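Catechol 2,3-dioxygenase (Pseudomonas sp. KL28, PDB 3HPY) probably catalyses the iron-dependent extradiol cleavage of catechol by O2 to 2-hydroxy-6-oxohexa-2,4-dienoate, in the breakdown of aromatic hydrocarbons. Local coordinates at residues 242-250 against 289-297; 176-184 against 275-286. All coordinates share one frame; numbering follows the deposited sequence.

Contact 1: residues 242-250 against 289-297. With MCT (4-methylcatechol), chain J.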
loop_
_atom_site.group_PDB
_atom_site.type_symbol
_atom_site.label_atom_id
_atom_site.label_comp_id
_atom_site.label_asym_id
_atom_site.label_seq_id
_atom_site.Cartn_x
_atom_site.Cartn_y
_atom_site.Cartn_z
ATOM N N ASP C 242 22.610 2.110 -0.025
ATOM C CA ASP C 242 23.286 1.573 -1.202
ATOM C C ASP C 242 22.385 1.680 -2.440
ATOM O O ASP C 242 22.696 2.389 -3.394
ATOM C CB ASP C 242 23.659 0.113 -0.934
ATOM C CG ASP C 242 24.487 -0.494 -2.043
ATOM O OD1 ASP C 242 24.848 0.234 -2.991
ATOM O OD2 ASP C 242 24.778 -1.703 -1.961
ATOM N N ILE C 243 21.266 0.966 -2.425
ATOM C CA ILE C 243 20.324 1.021 -3.534
ATOM C C ILE C 243 18.960 1.384 -2.936
ATOM O O ILE C 243 18.449 0.679 -2.067
ATOM C CB ILE C 243 20.255 -0.338 -4.290
ATOM C CG1 ILE C 243 19.358 -0.209 -5.524
ATOM C CG2 ILE C 243 19.715 -1.431 -3.379
ATOM C CD1 ILE C 243 19.868 0.781 -6.549
ATOM N N GLY C 244 18.401 2.507 -3.389
ATOM C CA GLY C 244 17.119 2.995 -2.890
ATOM C C GLY C 244 15.989 1.995 -2.989
ATOM O O GLY C 244 16.221 0.857 -3.403
ATOM N N PRO C 245 14.752 2.382 -2.620
ATOM C CA PRO C 245 13.613 1.463 -2.694
ATOM C C PRO C 245 13.347 0.974 -4.116
ATOM O O PRO C 245 13.158 1.776 -5.033
ATOM C CB PRO C 245 12.460 2.297 -2.136
ATOM C CG PRO C 245 12.841 3.677 -2.494
ATOM C CD PRO C 245 14.311 3.718 -2.185
ATOM N N THR C 246 13.342 -0.342 -4.299
ATOM C CA THR C 246 13.094 -0.902 -5.621
ATOM C C THR C 246 12.754 -2.392 -5.567
ATOM O O THR C 246 12.563 -2.954 -4.492
ATOM C CB THR C 246 14.322 -0.664 -6.544
ATOM O OG1 THR C 246 14.049 -1.173 -7.856
ATOM C CG2 THR C 246 15.570 -1.327 -5.974
ATOM N N ARG C 247 12.645 -3.013 -6.737
ATOM C CA ARG C 247 12.353 -4.445 -6.846
ATOM C C ARG C 247 13.503 -5.213 -7.518
ATOM O O ARG C 247 14.091 -4.711 -8.472
ATOM C CB ARG C 247 11.090 -4.677 -7.686
ATOM C CG ARG C 247 11.013 -6.087 -8.261
ATOM C CD ARG C 247 9.821 -6.822 -7.756
ATOM N NE ARG C 247 8.581 -6.233 -8.251
ATOM C CZ ARG C 247 7.378 -6.676 -7.908
ATOM N NH1 ARG C 247 7.274 -7.703 -7.074
ATOM N NH2 ARG C 247 6.286 -6.101 -8.391
ATOM N N HIS C 248 13.785 -6.422 -6.992
ATOM C CA HIS C 248 14.778 -7.346 -7.555
ATOM C C HIS C 248 14.011 -8.197 -8.547
ATOM O O HIS C 248 12.820 -8.426 -8.318
ATOM C CB HIS C 248 15.295 -8.362 -6.524
ATOM C CG HIS C 248 16.320 -7.960 -5.450
ATOM N ND1 HIS C 248 16.033 -8.135 -4.100
ATOM C CD2 HIS C 248 17.555 -7.437 -5.543
ATOM C CE1 HIS C 248 17.088 -7.738 -3.418
ATOM N NE2 HIS C 248 18.012 -7.331 -4.249
ATOM N N GLY C 249 14.595 -8.712 -9.631
ATOM C CA GLY C 249 13.827 -9.599 -10.508
ATOM C C GLY C 249 13.850 -10.927 -9.768
ATOM O O GLY C 249 12.843 -11.615 -9.538
ATOM N N VAL C 250 15.077 -11.255 -9.399
ATOM C CA VAL C 250 15.416 -12.411 -8.609
ATOM C C VAL C 250 14.465 -12.268 -7.446
ATOM O O VAL C 250 14.436 -11.216 -6.807
ATOM C CB VAL C 250 16.844 -12.238 -8.103
ATOM C CG1 VAL C 250 17.205 -13.303 -7.095
ATOM C CG2 VAL C 250 17.779 -12.224 -9.281
ATOM N N PHE C 289 21.701 -9.723 -15.855
ATOM C CA PHE C 289 21.729 -9.679 -14.411
ATOM C C PHE C 289 21.383 -8.286 -13.768
ATOM O O PHE C 289 20.952 -8.240 -12.610
ATOM C CB PHE C 289 23.070 -10.318 -13.998
ATOM C CG PHE C 289 23.352 -10.321 -12.534
ATOM C CD1 PHE C 289 22.568 -11.049 -11.607
ATOM C CD2 PHE C 289 24.384 -9.518 -12.061
ATOM C CE1 PHE C 289 22.845 -10.984 -10.205
ATOM C CE2 PHE C 289 24.680 -9.434 -10.692
ATOM C CZ PHE C 289 23.900 -10.154 -9.747
ATOM N N ALA C 290 21.498 -7.179 -14.526
ATOM C CA ALA C 290 21.139 -5.814 -14.042
ATOM C C ALA C 290 19.637 -5.756 -13.703
ATOM O O ALA C 290 19.220 -5.108 -12.738
ATOM C CB ALA C 290 21.452 -4.754 -15.123
ATOM N N GLN C 291 18.842 -6.425 -14.534
ATOM C CA GLN C 291 17.396 -6.505 -14.362
ATOM C C GLN C 291 17.046 -7.410 -13.184
ATOM O O GLN C 291 16.041 -7.200 -12.503
ATOM C CB GLN C 291 16.720 -7.075 -15.609
ATOM C CG GLN C 291 15.245 -6.714 -15.615
ATOM C CD GLN C 291 14.432 -7.336 -16.732
ATOM O OE1 GLN C 291 13.487 -6.720 -17.229
ATOM N NE2 GLN C 291 14.771 -8.563 -17.117
ATOM N N GLY C 292 17.871 -8.437 -12.975
ATOM C CA GLY C 292 17.662 -9.376 -11.883
ATOM C C GLY C 292 17.993 -8.755 -10.536
ATOM O O GLY C 292 17.436 -9.132 -9.501
ATOM N N LEU C 293 18.922 -7.804 -10.580
ATOM C CA LEU C 293 19.394 -7.032 -9.435
ATOM C C LEU C 293 18.318 -5.926 -9.239
ATOM O O LEU C 293 17.600 -5.946 -8.239
ATOM C CB LEU C 293 20.779 -6.454 -9.788
ATOM C CG LEU C 293 21.864 -6.013 -8.802
ATOM C CD1 LEU C 293 21.285 -4.957 -7.898
ATOM C CD2 LEU C 293 22.411 -7.199 -7.997
ATOM N N ASP C 294 18.202 -4.983 -10.182
ATOM C CA ASP C 294 17.161 -3.937 -10.110
ATOM C C ASP C 294 16.214 -4.301 -11.209
ATOM O O ASP C 294 16.610 -4.471 -12.357
ATOM C CB ASP C 294 17.670 -2.514 -10.429
ATOM C CG ASP C 294 16.809 -1.393 -9.778
ATOM O OD1 ASP C 294 15.575 -1.292 -9.995
ATOM O OD2 ASP C 294 17.408 -0.584 -9.040
ATOM N N TYR C 295 14.951 -4.432 -10.877
ATOM C CA TYR C 295 14.053 -4.742 -11.931
ATOM C C TYR C 295 13.519 -3.468 -12.613
ATOM O O TYR C 295 13.736 -3.293 -13.812
ATOM C CB TYR C 295 12.936 -5.617 -11.425
ATOM C CG TYR C 295 12.103 -6.065 -12.565
ATOM C CD1 TYR C 295 12.576 -7.009 -13.479
ATOM C CD2 TYR C 295 10.846 -5.532 -12.747
ATOM C CE1 TYR C 295 11.796 -7.410 -14.549
ATOM C CE2 TYR C 295 10.058 -5.916 -13.803
ATOM C CZ TYR C 295 10.527 -6.859 -14.696
ATOM O OH TYR C 295 9.690 -7.284 -15.691
ATOM N N PRO C 296 12.860 -2.541 -11.871
ATOM C CA PRO C 296 12.411 -1.389 -12.678
ATOM C C PRO C 296 13.506 -0.817 -13.566
ATOM O O PRO C 296 13.347 -0.670 -14.791
ATOM C CB PRO C 296 11.904 -0.376 -11.645
ATOM C CG PRO C 296 12.484 -0.788 -10.354
ATOM C CD PRO C 296 12.693 -2.295 -10.422
ATOM N N GLN C 297 14.607 -0.480 -12.911
ATOM C CA GLN C 297 15.789 0.020 -13.570
ATOM C C GLN C 297 16.419 -1.257 -14.135
ATOM O O GLN C 297 16.105 -1.651 -15.288
ATOM C CB GLN C 297 16.734 0.649 -12.528
ATOM C CG GLN C 297 16.198 1.933 -11.860
ATOM C CD GLN C 297 17.253 2.691 -11.066
ATOM O OE1 GLN C 297 18.436 2.647 -11.394
ATOM N NE2 GLN C 297 16.822 3.407 -10.029
HETATM C C1 MCT J . 18.996 -10.527 -4.639
HETATM C C2 MCT J . 19.726 -10.169 -3.494
HETATM C C3 MCT J . 19.106 -10.259 -2.226
HETATM O O3 MCT J . 19.796 -9.915 -1.134
HETATM C C4 MCT J . 17.765 -10.711 -2.099
HETATM O O4 MCT J . 17.188 -10.789 -0.866
HETATM C C5 MCT J . 17.029 -11.075 -3.259
HETATM C C6 MCT J . 17.657 -10.980 -4.527
HETATM C C MCT J . 19.640 -10.430 -5.986
#

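Contact 2: residues 176-184 against 275-286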
loop_
_atom_site.group_PDB
_atom_site.type_symbol
_atom_site.label_atom_id
_atom_site.label_comp_id
_atom_site.label_asym_id
_atom_site.label_seq_id
_atom_site.Cartn_x
_atom_site.Cartn_y
_atom_site.Cartn_z
ATOM N N TYR C 176 17.108 -26.508 -1.315
ATOM C CA TYR C 176 16.846 -26.693 -2.736
ATOM C C TYR C 176 16.958 -25.361 -3.449
ATOM O O TYR C 176 16.658 -24.321 -2.872
ATOM C CB TYR C 176 15.465 -27.306 -2.968
ATOM C CG TYR C 176 14.278 -26.408 -2.672
ATOM C CD1 TYR C 176 13.574 -25.779 -3.706
ATOM C CD2 TYR C 176 13.823 -26.238 -1.365
ATOM C CE1 TYR C 176 12.441 -25.009 -3.439
ATOM C CE2 TYR C 176 12.694 -25.473 -1.087
ATOM C CZ TYR C 176 12.008 -24.864 -2.125
ATOM O OH TYR C 176 10.887 -24.116 -1.848
ATOM N N LEU C 177 17.397 -25.404 -4.704
ATOM C CA LEU C 177 17.584 -24.202 -5.512
ATOM C C LEU C 177 16.275 -23.557 -5.922
ATOM O O LEU C 177 15.431 -24.192 -6.561
ATOM C CB LEU C 177 18.371 -24.532 -6.784
ATOM C CG LEU C 177 19.611 -23.689 -7.089
ATOM C CD1 LEU C 177 20.116 -24.003 -8.492
ATOM C CD2 LEU C 177 19.284 -22.226 -6.963
ATOM N N VAL C 178 16.100 -22.285 -5.572
ATOM C CA VAL C 178 14.888 -21.592 -5.959
ATOM C C VAL C 178 15.227 -20.786 -7.201
ATOM O O VAL C 178 14.489 -20.802 -8.182
ATOM C CB VAL C 178 14.374 -20.653 -4.847
ATOM C CG1 VAL C 178 13.093 -20.004 -5.298
ATOM C CG2 VAL C 178 14.153 -21.435 -3.548
ATOM N N GLU C 179 16.357 -20.091 -7.163
ATOM C CA GLU C 179 16.785 -19.300 -8.311
ATOM C C GLU C 179 18.300 -19.234 -8.456
ATOM O O GLU C 179 19.042 -19.367 -7.477
ATOM C CB GLU C 179 16.241 -17.873 -8.223
ATOM C CG GLU C 179 14.812 -17.702 -8.678
ATOM C CD GLU C 179 14.475 -16.237 -8.903
ATOM O OE1 GLU C 179 15.260 -15.558 -9.599
ATOM O OE2 GLU C 179 13.434 -15.767 -8.393
ATOM N N ARG C 180 18.753 -19.013 -9.685
ATOM C CA ARG C 180 20.180 -18.913 -9.936
ATOM C C ARG C 180 20.537 -17.936 -11.040
ATOM O O ARG C 180 19.765 -17.699 -11.977
ATOM C CB ARG C 180 20.760 -20.285 -10.280
ATOM C CG ARG C 180 20.222 -20.890 -11.558
ATOM C CD ARG C 180 20.586 -22.369 -11.648
ATOM N NE ARG C 180 19.692 -23.060 -12.565
ATOM C CZ ARG C 180 19.581 -24.380 -12.665
ATOM N NH1 ARG C 180 20.318 -25.179 -11.898
ATOM N NH2 ARG C 180 18.714 -24.897 -13.527
ATOM N N VAL C 181 21.723 -17.363 -10.911
ATOM C CA VAL C 181 22.222 -16.441 -11.908
ATOM C C VAL C 181 23.290 -17.183 -12.713
ATOM O O VAL C 181 24.340 -17.534 -12.177
ATOM C CB VAL C 181 22.831 -15.194 -11.242
ATOM C CG1 VAL C 181 23.548 -14.351 -12.276
ATOM C CG2 VAL C 181 21.729 -14.390 -10.569
ATOM N N LEU C 182 22.997 -17.440 -13.988
ATOM C CA LEU C 182 23.928 -18.141 -14.870
ATOM C C LEU C 182 25.092 -17.234 -15.234
ATOM O O LEU C 182 24.893 -16.109 -15.691
ATOM C CB LEU C 182 23.235 -18.590 -16.165
ATOM C CG LEU C 182 22.426 -19.891 -16.187
ATOM C CD1 LEU C 182 21.348 -19.855 -15.124
ATOM C CD2 LEU C 182 21.809 -20.077 -17.559
ATOM N N SER C 183 26.307 -17.727 -15.024
ATOM C CA SER C 183 27.497 -16.955 -15.355
ATOM C C SER C 183 27.667 -16.989 -16.876
ATOM O O SER C 183 27.013 -17.776 -17.558
ATOM C CB SER C 183 28.721 -17.571 -14.672
ATOM O OG SER C 183 28.922 -18.911 -15.096
ATOM N N PRO C 184 28.535 -16.123 -17.428
ATOM C CA PRO C 184 28.772 -16.080 -18.876
ATOM C C PRO C 184 28.763 -17.490 -19.480
ATOM O O PRO C 184 29.099 -18.462 -18.797
ATOM C CB PRO C 184 30.137 -15.413 -18.968
ATOM C CG PRO C 184 30.068 -14.414 -17.863
ATOM C CD PRO C 184 29.447 -15.201 -16.723
ATOM N N PRO C 275 7.754 -20.702 -3.413
ATOM C CA PRO C 275 8.223 -21.983 -3.936
ATOM C C PRO C 275 8.133 -23.132 -2.945
ATOM O O PRO C 275 8.164 -22.938 -1.730
ATOM C CB PRO C 275 9.657 -21.678 -4.348
ATOM C CG PRO C 275 10.083 -20.669 -3.330
ATOM C CD PRO C 275 8.876 -19.761 -3.220
ATOM N N TYR C 276 8.004 -24.335 -3.487
ATOM C CA TYR C 276 7.938 -25.544 -2.685
ATOM C C TYR C 276 9.054 -26.459 -3.218
ATOM O O TYR C 276 9.552 -26.257 -4.326
ATOM C CB TYR C 276 6.542 -26.179 -2.813
ATOM C CG TYR C 276 5.472 -25.494 -1.960
ATOM C CD1 TYR C 276 5.226 -25.916 -0.651
ATOM C CD2 TYR C 276 4.769 -24.364 -2.430
ATOM C CE1 TYR C 276 4.321 -25.234 0.182
ATOM C CE2 TYR C 276 3.850 -23.672 -1.600
ATOM C CZ TYR C 276 3.643 -24.117 -0.290
ATOM O OH TYR C 276 2.807 -23.444 0.585
ATOM N N PRO C 277 9.472 -27.461 -2.427
ATOM C CA PRO C 277 10.535 -28.399 -2.815
ATOM C C PRO C 277 10.326 -29.118 -4.159
ATOM O O PRO C 277 11.275 -29.625 -4.754
ATOM C CB PRO C 277 10.573 -29.386 -1.640
ATOM C CG PRO C 277 10.075 -28.583 -0.483
ATOM C CD PRO C 277 8.970 -27.752 -1.072
ATOM N N ASP C 278 9.090 -29.150 -4.641
ATOM C CA ASP C 278 8.770 -29.823 -5.897
ATOM C C ASP C 278 8.901 -28.902 -7.098
ATOM O O ASP C 278 8.671 -29.326 -8.225
ATOM C CB ASP C 278 7.337 -30.359 -5.848
ATOM C CG ASP C 278 6.319 -29.254 -5.616
ATOM O OD1 ASP C 278 6.448 -28.539 -4.596
ATOM O OD2 ASP C 278 5.400 -29.095 -6.442
ATOM N N TYR C 279 9.264 -27.643 -6.856
ATOM C CA TYR C 279 9.398 -26.658 -7.932
ATOM C C TYR C 279 10.757 -26.665 -8.619
ATOM O O TYR C 279 11.776 -26.968 -8.003
ATOM C CB TYR C 279 9.142 -25.241 -7.395
ATOM C CG TYR C 279 7.688 -24.884 -7.181
ATOM C CD1 TYR C 279 7.315 -23.571 -6.897
ATOM C CD2 TYR C 279 6.683 -25.844 -7.292
ATOM C CE1 TYR C 279 5.974 -23.217 -6.735
ATOM C CE2 TYR C 279 5.343 -25.505 -7.132
ATOM C CZ TYR C 279 4.992 -24.188 -6.857
ATOM O OH TYR C 279 3.661 -23.843 -6.731
ATOM N N GLU C 280 10.757 -26.329 -9.905
ATOM C CA GLU C 280 11.985 -26.253 -10.683
ATOM C C GLU C 280 12.558 -24.844 -10.515
ATOM O O GLU C 280 11.816 -23.860 -10.533
ATOM C CB GLU C 280 11.684 -26.546 -12.150
ATOM C CG GLU C 280 11.661 -28.028 -12.448
ATOM C CD GLU C 280 13.057 -28.589 -12.549
ATOM O OE1 GLU C 280 13.712 -28.311 -13.578
ATOM O OE2 GLU C 280 13.506 -29.285 -11.606
ATOM N N PRO C 281 13.888 -24.729 -10.348
ATOM C CA PRO C 281 14.521 -23.414 -10.170
ATOM C C PRO C 281 14.395 -22.475 -11.372
ATOM O O PRO C 281 14.294 -22.924 -12.508
ATOM C CB PRO C 281 15.970 -23.777 -9.850
ATOM C CG PRO C 281 16.183 -25.027 -10.661
ATOM C CD PRO C 281 14.899 -25.800 -10.443
ATOM N N LEU C 282 14.375 -21.169 -11.111
ATOM C CA LEU C 282 14.286 -20.181 -12.186
ATOM C C LEU C 282 15.712 -19.735 -12.495
ATOM O O LEU C 282 16.568 -19.743 -11.612
ATOM C CB LEU C 282 13.456 -18.974 -11.740
ATOM C CG LEU C 282 12.036 -19.286 -11.264
ATOM C CD1 LEU C 282 11.354 -18.005 -10.787
ATOM C CD2 LEU C 282 11.255 -19.927 -12.399
ATOM N N SER C 283 15.972 -19.336 -13.730
ATOM C CA SER C 283 17.320 -18.913 -14.086
ATOM C C SER C 283 17.383 -17.531 -14.729
ATOM O O SER C 283 16.464 -17.114 -15.439
ATOM C CB SER C 283 17.949 -19.930 -15.042
ATOM O OG SER C 283 17.986 -21.220 -14.462
ATOM N N TRP C 284 18.479 -16.828 -14.470
ATOM C CA TRP C 284 18.701 -15.516 -15.048
ATOM C C TRP C 284 20.021 -15.560 -15.811
ATOM O O TRP C 284 21.001 -16.113 -15.320
ATOM C CB TRP C 284 18.763 -14.444 -13.956
ATOM C CG TRP C 284 17.432 -14.157 -13.331
ATOM C CD1 TRP C 284 16.760 -14.936 -12.432
ATOM C CD2 TRP C 284 16.581 -13.037 -13.606
ATOM N NE1 TRP C 284 15.542 -14.374 -12.134
ATOM C CE2 TRP C 284 15.406 -13.209 -12.841
ATOM C CE3 TRP C 284 16.695 -11.907 -14.429
ATOM C CZ2 TRP C 284 14.349 -12.289 -12.872
ATOM C CZ3 TRP C 284 15.640 -10.989 -14.460
ATOM C CH2 TRP C 284 14.482 -11.191 -13.684
ATOM N N THR C 285 20.035 -15.003 -17.017
ATOM C CA THR C 285 21.250 -14.971 -17.827
ATOM C C THR C 285 22.196 -13.921 -17.253
ATOM O O THR C 285 21.750 -12.940 -16.657
ATOM C CB THR C 285 20.936 -14.604 -19.277
ATOM O OG1 THR C 285 20.265 -13.340 -19.310
ATOM C CG2 THR C 285 20.046 -15.654 -19.907
ATOM N N TYR C 286 23.500 -14.123 -17.431
ATOM C CA TYR C 286 24.493 -13.184 -16.910
ATOM C C TYR C 286 24.336 -11.776 -17.478
ATOM O O TYR C 286 24.383 -10.791 -16.736
ATOM C CB TYR C 286 25.916 -13.675 -17.216
ATOM C CG TYR C 286 27.016 -12.749 -16.713
ATOM C CD1 TYR C 286 27.391 -12.740 -15.369
ATOM C CD2 TYR C 286 27.680 -11.880 -17.585
ATOM C CE1 TYR C 286 28.402 -11.893 -14.904
ATOM C CE2 TYR C 286 28.688 -11.028 -17.130
ATOM C CZ TYR C 286 29.044 -11.041 -15.791
ATOM O OH TYR C 286 30.045 -10.209 -15.335
HETATM O O HOH W 1 11.616 -21.622 -8.479
#

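Contact 1: residues 242-250 against 289-297
H248 meets segment 289-297 with its inner atoms and one ring edge, and meets the bound 4-methylcatechol with a ring face. H248 CB lies 3.7 Å from G292 O. With CG set beside the backbone N, chi1 -77° brings one ring face against the ligand. CG faces MCT C6. H248 CD2 points its edge at the carbonyl of L293, with L293 O 3.1 Å away and near the ring plane. ND1 and CE1 also face the catechol ring, H248 ND1 3.2 Å from MCT C5. NE2, at the tip, is hydrogen-bonded to Y257 OH, which also binds the ligand. Y257 therefore links this histidine to the bound 4-methylcatechol, and the bound iron is about 5 Å from the H248 side chain.

The backbone after H248 is held by one carbonyl. G292 O accepts from G249 N at 2.9 Å, above its plane, and from V250 N at 3.2 Å, in its plane on a lone pair. Before H248, R247 O accepts from Y295 N. T246 OG1 gives a short bond of 2.6 Å to D294 OD1, coming from above the carboxylate plane. Q297 N reaches the same oxygen from the opposite face, in an Asx motif. These two donors hold the D294 carboxylate from both sides just after the helix.

R247 runs beside Y295, but its polar end leaves the contact for a salt bridge with D232 of the second subunit. Helix 289-293 and the C-terminal residues after it pack against strand 246-247 and the pocket loop. Strand 254-259 flanks strand 246-247 in the sheet, V250 packs on W193 of strand 189-195, and F289 touches V181 of strand 176-182.

Contact 2: residues 176-184 against 275-286
L282 and W284 pair through their backbones with V178, R180 and L182 in the tight middle of this contact. L282 N donates to V178 O, R180 N to L282 O, W284 N to R180 O and L182 N to W284 O, the last at 2.7 Å. A water bridges V178 O and E280 O where the strand pairing begins. On one face the E179 carboxylate lies 16° from the W284 ring plane. Its OE1 accepts a weak hydrogen bond from W284 NE1, while OE2 is held by Y273 OH and T251 N. On the other face R180 NE points straight at S283 OG (3.1 Å, 177°), in the guanidinium plane, and P281 CG lies over one face, toward its rim. L182 CD1 presses on S283 CB at 3.4 Å, which is tight.

The pairing is parallel and belongs to the C-terminal glyoxalase-type module. Strand 282-284 runs along strand 176-182, whose other side pairs antiparallel with strand 189-195. V178 and E179 form a classic bulge facing W193.

The Y176 end is closely packed. P277 CA sits over the centre of the Y176 ring, 3.8 Å from its centroid, and Y176 OH bonds to S197 O. Nearby, D278 forms a salt bridge with R8 of the third subunit. The P184/Y286 end is exposed, as is E280. There P184 lies on the Y286 ring, P184 CG 3.6 Å from its centroid.

Overall arrangement
Contact 1 is buried and contact 2 only partly so. Their centres are about 17 Å apart, and both reach the same sheet. Contact 1 borders the ligand and iron; it relies on shared acceptors, and H248 turns a face to the ligand. Contact 2 lies farther from the metal. It relies on regular parallel strand pairing, with proline-aromatic packing at its ends. The two meet directly: E179 OE1 lies 3.3 Å from V250 CA, and W284 packs on G249 and G292. Strand 282-284 leads in the chain to helix 289-293, so one C-terminal run serves both. Both also touch the third subunit, while contact 1 reaches the second as well.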